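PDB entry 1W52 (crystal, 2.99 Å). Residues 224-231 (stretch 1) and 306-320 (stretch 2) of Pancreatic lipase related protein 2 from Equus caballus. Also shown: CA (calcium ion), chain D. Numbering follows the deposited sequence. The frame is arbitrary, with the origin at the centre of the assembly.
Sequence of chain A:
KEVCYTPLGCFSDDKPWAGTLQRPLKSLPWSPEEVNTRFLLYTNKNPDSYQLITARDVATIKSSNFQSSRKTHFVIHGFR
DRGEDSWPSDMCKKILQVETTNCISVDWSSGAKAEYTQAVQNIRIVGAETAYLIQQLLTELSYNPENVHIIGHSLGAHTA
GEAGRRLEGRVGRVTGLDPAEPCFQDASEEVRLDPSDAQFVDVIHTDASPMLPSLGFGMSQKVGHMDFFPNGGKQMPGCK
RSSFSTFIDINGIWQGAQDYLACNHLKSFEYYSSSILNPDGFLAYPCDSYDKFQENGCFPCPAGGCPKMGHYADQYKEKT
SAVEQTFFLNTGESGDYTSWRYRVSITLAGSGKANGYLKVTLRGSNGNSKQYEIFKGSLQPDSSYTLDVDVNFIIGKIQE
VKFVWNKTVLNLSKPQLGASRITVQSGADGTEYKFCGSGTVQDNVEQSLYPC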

# COMPACT_ATOMS: atom_id res chain seq x y z
N GLY A 224 4.48 11.56 3.82
CA GLY A 224 5.51 10.62 4.21
C GLY A 224 6.80 11.06 3.58
O GLY A 224 6.80 12.01 2.79
N HIS A 225 7.90 10.41 3.93
CA HIS A 225 9.10 10.55 3.11
C HIS A 225 8.80 9.88 1.78
O HIS A 225 9.29 10.29 0.73
CB HIS A 225 10.33 9.98 3.81
CG HIS A 225 10.57 10.61 5.13
ND1 HIS A 225 10.12 10.04 6.31
CD2 HIS A 225 11.10 11.80 5.47
CE1 HIS A 225 10.41 10.83 7.32
NE2 HIS A 225 10.98 11.92 6.84
N MET A 226 7.95 8.87 1.84
CA MET A 226 7.51 8.20 0.64
C MET A 226 5.99 8.01 0.62
O MET A 226 5.39 7.55 1.57
CB MET A 226 8.22 6.87 0.59
CG MET A 226 9.69 6.95 0.89
SD MET A 226 10.49 5.59 0.02
CE MET A 226 10.80 4.43 1.16
N ASP A 227 5.37 8.39 -0.47
CA ASP A 227 3.94 8.25 -0.64
C ASP A 227 3.81 7.38 -1.86
O ASP A 227 4.20 7.80 -2.93
CB ASP A 227 3.31 9.62 -0.88
CG ASP A 227 3.29 10.47 0.39
OD1 ASP A 227 2.23 10.40 1.11
OD2 ASP A 227 4.30 11.18 0.74
N PHE A 228 3.32 6.16 -1.68
CA PHE A 228 3.05 5.23 -2.78
C PHE A 228 1.60 5.35 -3.25
O PHE A 228 0.70 5.51 -2.40
CB PHE A 228 3.29 3.80 -2.35
CG PHE A 228 4.68 3.53 -1.89
CD1 PHE A 228 5.12 3.96 -0.65
CD2 PHE A 228 5.54 2.79 -2.67
CE1 PHE A 228 6.38 3.69 -0.22
CE2 PHE A 228 6.82 2.51 -2.25
CZ PHE A 228 7.23 2.95 -1.01
N PHE A 229 1.37 5.22 -4.58
CA PHE A 229 0.03 5.27 -5.17
C PHE A 229 -0.37 4.07 -6.04
O PHE A 229 -0.46 4.19 -7.26
CB PHE A 229 -0.08 6.55 -5.98
CG PHE A 229 -0.01 7.76 -5.15
CD1 PHE A 229 1.22 8.28 -4.78
CD2 PHE A 229 -1.17 8.36 -4.70
CE1 PHE A 229 1.28 9.45 -3.97
CE2 PHE A 229 -1.14 9.49 -3.85
CZ PHE A 229 0.08 10.05 -3.49
N PRO A 230 -0.61 2.91 -5.45
CA PRO A 230 -0.95 1.71 -6.22
C PRO A 230 -2.16 1.93 -7.10
O PRO A 230 -3.23 2.42 -6.70
CB PRO A 230 -1.33 0.68 -5.14
CG PRO A 230 -1.62 1.49 -3.91
CD PRO A 230 -0.61 2.62 -4.02
N ASN A 231 -2.00 1.56 -8.35
CA ASN A 231 -3.05 1.80 -9.30
C ASN A 231 -3.47 3.23 -9.33
O ASN A 231 -4.67 3.48 -9.54
CB ASN A 231 -4.19 0.93 -8.93
CG ASN A 231 -3.71 -0.48 -8.60
OD1 ASN A 231 -3.03 -1.10 -9.44
ND2 ASN A 231 -4.04 -0.98 -7.39
CA CA D . 12.13 -4.49 7.41
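Stretch 2 306-320: CPKMGHYADQYKEKT

Stretch 2 lies on the strand of stretch 1 as an irregular chain, mostly loop, that runs broadly against it: Met-309 comes level with Phe-228 (CA to CA 7.1 Å), and Thr-320, at the other end, with His-225 (CA to CA 5.6 Å). No hydrogen bond joins the two stretches, so the contact rests on side chains packing against each other and, near Ala-313 and Lys-319, against backbone. Along stretch 1 from Met-226 the side chains alternate: the CA-to-CB bonds of Met-226, Phe-228 and Pro-230 point toward stretch 2.

Phe-228, with chi1 m and chi2 75°, presents a face of its ring to Met-309. Chi1 t carries Met-309 CG over the ring, 3.4 Å from Phe-228 CD2 and 3.8 Å from the centroid, a CH-pi contact; chi2, also t, then sets SD. With chi3 between wells at 95°, Met-309 SD stands obliquely 4.8 Å from the Phe-228 centroid and reaches Pro-230 CD at 4.1 Å. A long, flexible thioether suits this place, since it can serve both an aromatic ring and a proline. Compact Pro-307 and Ala-313 also pack obliquely against the ring, Pro-307 CG 4.3 Å from Phe-228 CE2 and Ala-313 CB 4.3 Å from Phe-228 CZ.

Gly-310 follows, with phi 112° and psi -156°, where a CB would jam against the carbonyl oxygen of Met-309; the backbone itself calls for glycine. Its O accepts a hydrogen bond from Ala-313 N (3.2 Å), and a short 3-10 segment follows at Ala-313 and Asp-314. The CA-to-CB bond of Asp-314 points away from stretch 1; chi1 is 64° (p), and Asp-314 OD2 binds the calcium ion CA at 2.8 Å.

Met-226 is m then t, with chi3 off at -102°. Its CE lies 4.2 Å from Ala-313 CB and 3.7 Å from Lys-319 CB, while its SD lies 3.9 Å from Tyr-316 CD2, meeting that ring obliquely; Tyr-316 is t at chi1. The type I turn from Tyr-316 to Lys-319, closed by Lys-319 N to Tyr-316 O at 3.1 Å, brings the chain back to the strand. Lys-319 packs here through its aliphatic base, while the end of its side chain leads away.

At the end of the contact, His-225 CB touches Lys-319 O at 3.3 Å. The imidazole, chi1 m and chi2 96°, offers a face to Thr-320 CG2, 3.9 Å from its centroid. Threonine suits this exposed position: CG2 lies over one face of the ring, while OG1 lies farther from the imidazole.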

# COMPACT_ATOMS: atom_id res chain seq x y z
N CYS A 306 14.07 -0.57 -7.48
CA CYS A 306 12.80 0.05 -7.13
C CYS A 306 12.62 -0.22 -5.66
O CYS A 306 12.98 -1.32 -5.20
CB CYS A 306 11.60 -0.61 -7.86
SG CYS A 306 11.25 -0.20 -9.61
N PRO A 307 12.05 0.72 -4.92
CA PRO A 307 11.74 0.45 -3.51
C PRO A 307 10.70 -0.64 -3.46
O PRO A 307 9.89 -0.72 -4.38
CB PRO A 307 11.16 1.76 -3.02
CG PRO A 307 10.68 2.44 -4.25
CD PRO A 307 11.63 2.06 -5.33
N LYS A 308 10.71 -1.48 -2.44
CA LYS A 308 9.66 -2.45 -2.30
C LYS A 308 8.57 -1.78 -1.47
O LYS A 308 8.86 -1.33 -0.38
CB LYS A 308 10.20 -3.72 -1.67
CG LYS A 308 11.25 -4.41 -2.58
CD LYS A 308 12.14 -5.42 -1.85
CE LYS A 308 13.44 -5.80 -2.62
NZ LYS A 308 14.15 -6.92 -1.87
N MET A 309 7.35 -1.65 -2.01
CA MET A 309 6.25 -0.95 -1.32
C MET A 309 5.75 -1.90 -0.31
O MET A 309 5.68 -3.08 -0.53
CB MET A 309 5.11 -0.62 -2.26
CG MET A 309 3.92 0.06 -1.59
SD MET A 309 2.35 0.27 -2.52
CE MET A 309 1.56 -1.14 -1.95
N GLY A 310 5.44 -1.43 0.86
CA GLY A 310 5.14 -2.39 1.88
C GLY A 310 6.15 -2.47 2.99
O GLY A 310 6.84 -1.53 3.34
N HIS A 311 6.15 -3.63 3.60
CA HIS A 311 7.02 -3.98 4.71
C HIS A 311 8.48 -3.66 4.47
O HIS A 311 9.12 -3.09 5.35
CB HIS A 311 6.90 -5.46 4.98
CG HIS A 311 7.19 -5.81 6.39
ND1 HIS A 311 6.42 -5.35 7.43
CD2 HIS A 311 8.18 -6.55 6.93
CE1 HIS A 311 6.91 -5.83 8.57
NE2 HIS A 311 7.97 -6.57 8.28
N TYR A 312 9.00 -3.98 3.27
CA TYR A 312 10.44 -3.79 2.98
C TYR A 312 10.81 -2.48 2.34
O TYR A 312 11.87 -2.35 1.72
CB TYR A 312 11.04 -4.99 2.22
CG TYR A 312 10.85 -6.29 3.01
CD1 TYR A 312 9.81 -7.14 2.72
CD2 TYR A 312 11.64 -6.59 4.11
CE1 TYR A 312 9.60 -8.28 3.44
CE2 TYR A 312 11.43 -7.74 4.87
CZ TYR A 312 10.41 -8.59 4.53
OH TYR A 312 10.18 -9.77 5.27
N ALA A 313 9.94 -1.49 2.52
CA ALA A 313 10.23 -0.12 2.07
C ALA A 313 11.45 0.49 2.80
O ALA A 313 12.18 1.26 2.24
CB ALA A 313 9.01 0.78 2.26
N ASP A 314 11.63 0.14 4.06
CA ASP A 314 12.74 0.66 4.84
C ASP A 314 14.14 0.25 4.34
O ASP A 314 15.14 0.67 4.92
CB ASP A 314 12.61 0.24 6.30
CG ASP A 314 12.71 -1.25 6.47
OD1 ASP A 314 12.84 -1.98 5.45
OD2 ASP A 314 12.64 -1.76 7.62
N GLN A 315 14.20 -0.59 3.31
CA GLN A 315 15.45 -0.92 2.65
C GLN A 315 15.85 -0.02 1.51
O GLN A 315 16.77 -0.35 0.81
CB GLN A 315 15.37 -2.29 2.07
CG GLN A 315 14.87 -3.27 3.02
CD GLN A 315 14.83 -4.61 2.41
OE1 GLN A 315 14.80 -5.56 3.14
NE2 GLN A 315 14.81 -4.71 1.05
N TYR A 316 15.20 1.10 1.30
CA TYR A 316 15.48 1.88 0.14
C TYR A 316 16.61 2.85 0.53
O TYR A 316 16.48 3.57 1.55
CB TYR A 316 14.20 2.59 -0.30
CG TYR A 316 14.29 3.45 -1.53
CD1 TYR A 316 14.71 2.95 -2.75
CD2 TYR A 316 13.94 4.78 -1.49
CE1 TYR A 316 14.76 3.76 -3.87
CE2 TYR A 316 14.01 5.60 -2.60
CZ TYR A 316 14.42 5.09 -3.79
OH TYR A 316 14.48 5.93 -4.90
N LYS A 317 17.71 2.85 -0.23
CA LYS A 317 18.84 3.75 0.09
C LYS A 317 18.35 5.15 0.37
O LYS A 317 18.65 5.70 1.41
CB LYS A 317 19.87 3.86 -1.03
CG LYS A 317 20.38 2.58 -1.69
CD LYS A 317 21.03 2.91 -3.05
CE LYS A 317 20.93 1.74 -4.01
NZ LYS A 317 21.92 1.90 -5.10
N GLU A 318 17.59 5.73 -0.56
CA GLU A 318 17.19 7.15 -0.48
C GLU A 318 15.82 7.35 0.19
O GLU A 318 15.15 8.34 -0.03
CB GLU A 318 17.22 7.83 -1.86
CG GLU A 318 18.61 7.94 -2.49
CD GLU A 318 19.14 6.60 -3.06
OE1 GLU A 318 18.36 5.73 -3.54
OE2 GLU A 318 20.38 6.40 -3.02
N LYS A 319 15.44 6.41 1.05
CA LYS A 319 14.14 6.46 1.73
C LYS A 319 13.84 7.81 2.38
O LYS A 319 12.69 8.25 2.35
CB LYS A 319 13.98 5.32 2.76
CG LYS A 319 14.88 5.42 3.96
CD LYS A 319 14.29 4.72 5.18
CE LYS A 319 14.85 3.34 5.36
NZ LYS A 319 16.29 3.31 5.58
N THR A 320 14.84 8.48 2.96
CA THR A 320 14.61 9.83 3.49
C THR A 320 15.48 10.93 2.88
O THR A 320 15.67 11.98 3.48
CB THR A 320 14.71 9.89 5.00
OG1 THR A 320 16.01 9.49 5.39
CG2 THR A 320 13.85 8.87 5.68